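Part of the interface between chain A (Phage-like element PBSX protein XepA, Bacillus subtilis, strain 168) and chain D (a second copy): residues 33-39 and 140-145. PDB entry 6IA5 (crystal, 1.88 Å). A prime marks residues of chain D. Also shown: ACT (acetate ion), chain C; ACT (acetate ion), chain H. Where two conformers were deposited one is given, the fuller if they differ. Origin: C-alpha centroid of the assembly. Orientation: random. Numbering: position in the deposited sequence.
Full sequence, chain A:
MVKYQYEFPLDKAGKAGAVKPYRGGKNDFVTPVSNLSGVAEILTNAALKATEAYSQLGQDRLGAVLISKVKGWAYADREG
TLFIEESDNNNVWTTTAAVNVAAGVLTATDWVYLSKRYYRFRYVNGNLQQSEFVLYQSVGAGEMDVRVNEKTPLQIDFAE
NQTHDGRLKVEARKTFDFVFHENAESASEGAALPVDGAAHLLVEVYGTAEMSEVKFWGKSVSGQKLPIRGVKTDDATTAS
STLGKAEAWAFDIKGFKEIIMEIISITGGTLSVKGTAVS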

# COMPACT_ATOMS: atom_id res chain seq x y z
N VAL A 33 6.57 30.51 8.02
CA VAL A 33 7.72 29.76 8.51
C VAL A 33 8.24 28.86 7.41
O VAL A 33 7.57 28.62 6.42
N SER A 34 9.46 28.36 7.62
CA SER A 34 10.08 27.38 6.75
C SER A 34 10.98 26.52 7.61
O SER A 34 11.79 27.04 8.39
N ASN A 35 10.85 25.20 7.43
CA ASN A 35 11.78 24.29 8.04
C ASN A 35 13.18 24.73 7.63
O ASN A 35 13.36 25.24 6.53
N LEU A 36 14.18 24.54 8.51
CA LEU A 36 15.54 25.00 8.22
C LEU A 36 16.12 24.31 6.99
O LEU A 36 17.07 24.83 6.40
N SER A 37 15.55 23.16 6.57
CA SER A 37 16.01 22.47 5.37
C SER A 37 15.79 23.31 4.11
O SER A 37 16.41 23.02 3.09
N GLY A 38 14.92 24.34 4.19
CA GLY A 38 14.65 25.22 3.06
C GLY A 38 15.61 26.42 2.99
O GLY A 38 15.61 27.16 2.01
N VAL A 39 16.45 26.59 4.04
CA VAL A 39 17.43 27.67 4.09
C VAL A 39 18.73 27.16 3.45
O VAL A 39 19.03 25.98 3.51
N GLY D 140 7.87 27.49 -2.60
CA GLY D 140 8.13 26.68 -1.42
C GLY D 140 9.60 26.26 -1.40
O GLY D 140 10.35 26.60 -2.32
N ALA D 141 9.97 25.50 -0.35
CA ALA D 141 11.37 25.16 -0.15
C ALA D 141 11.43 24.08 0.92
O ALA D 141 10.56 24.01 1.78
N GLY D 142 12.52 23.29 0.89
CA GLY D 142 12.82 22.41 2.01
C GLY D 142 12.03 21.10 1.96
O GLY D 142 11.20 20.87 1.07
N GLU D 143 12.31 20.24 2.94
CA GLU D 143 11.66 18.95 3.07
C GLU D 143 11.85 18.47 4.50
O GLU D 143 12.99 18.32 4.93
N MET D 144 10.74 18.13 5.17
CA MET D 144 10.75 17.69 6.56
C MET D 144 10.65 16.16 6.63
O MET D 144 9.82 15.56 5.95
N ASP D 145 11.48 15.54 7.47
CA ASP D 145 11.41 14.12 7.79
C ASP D 145 10.22 13.90 8.73
O ASP D 145 10.07 14.62 9.72

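Where two protein chains meet through a tight turn and an extended loop, close backbone approach and a few well-placed polar groups can do the work usually assigned to bulky side chains. The contact between two copies of XepA illustrates this, with Asn35, Ser37 and Gly38 covering the most surface on the chain A side. Here Gly38 CA lies 3.5 Å from Gly142′ CA, a separation that leaves little room for a side chain on Gly142′: an ideal CB there would clash with Gly38 N and Ser37 OG. The positive phi of Gly142′ also favours glycine. A CB on Gly38 would sit tightly against Ala141′ CB across the contact and, independently of chain D, would clash with Ser34 OG of its own chain. Beside this pair, the methyl of Ala141′ points toward chain A, its CB 3.9 Å from Gly38 CA.

Ser37, in the p rotamer, points toward chain D and accepts the one direct hydrogen bond between the stretches, from Glu143′ N to Ser37 OG (2.8 Å, nearly linear). Ser37 OG in turn donates to Asn35 OD1 (2.8 Å), which also receives Ser37 N (3.0 Å), so the serine is oriented by its own chain while it serves the other.

Asn35 is a t rotamer whose amide thus faces two tasks. While OD1 braces the turn, Asn35 ND2 approaches Met144′ SD at 3.3 Å and donates to both oxygens of the chain H acetate, OXT at 3.0 Å and O at 3.2 Å. Met144′ reaches this site although its CA-to-CB bond points sideways; that of Glu143′ points away, and its carboxylate is bonded elsewhere in the structure.

Ser34, also t, donates from OG to Asn35 O (2.9 Å). A water links the chains, its oxygen donating to Ser34 OG (3.1 Å) and Ala141′ O (2.5 Å). The second acetate, in chain C, accepts Asn35 N at OXT (2.7 Å).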

# COMPACT_ATOMS: atom_id res chain seq x y z
CB VAL A 33 7.39 28.93 9.78
CG1 VAL A 33 6.98 29.82 10.96
CG2 VAL A 33 6.36 27.82 9.50
CB SER A 34 10.93 28.00 5.65
OG SER A 34 11.65 26.97 4.96
CB ASN A 35 11.50 22.84 7.62
CG ASN A 35 12.44 21.89 8.32
OD1 ASN A 35 13.41 21.43 7.73
ND2 ASN A 35 12.20 21.64 9.60
CB LEU A 36 16.46 24.83 9.45
CG LEU A 36 17.01 23.43 9.72
CD1 LEU A 36 18.06 23.48 10.82
CD2 LEU A 36 15.92 22.43 10.14
CB SER A 37 15.32 21.12 5.22
OG SER A 37 13.94 21.30 5.02
CB VAL A 39 17.64 28.14 5.55
CG1 VAL A 39 18.72 29.23 5.68
CG2 VAL A 39 16.34 28.62 6.16
CB ALA D 141 12.11 26.40 0.37
CB GLU D 143 12.28 17.95 2.07
CG GLU D 143 11.61 16.59 2.12
CD GLU D 143 11.99 15.67 0.97
OE1 GLU D 143 12.85 14.84 1.15
OE2 GLU D 143 11.40 15.79 -0.10
CB MET D 144 9.55 18.32 7.28
CG MET D 144 9.46 18.02 8.81
SD MET D 144 10.94 18.62 9.73
CE MET D 144 10.87 17.68 11.26
CB ASP D 145 12.73 13.62 8.40
CG ASP D 145 13.85 13.77 7.38
OD1 ASP D 145 13.85 12.99 6.41
OD2 ASP D 145 14.67 14.71 7.51
C ACT C . 7.40 24.47 7.92
O ACT C . 6.23 24.75 7.57
OXT ACT C . 8.31 24.27 7.11
CH3 ACT C . 7.63 24.36 9.39
C ACT H . 8.97 22.11 10.77
O ACT H . 9.84 22.03 11.66
OXT ACT H . 9.31 22.49 9.63
CH3 ACT H . 7.52 21.75 10.99
O HOH W 1 9.77 24.73 4.03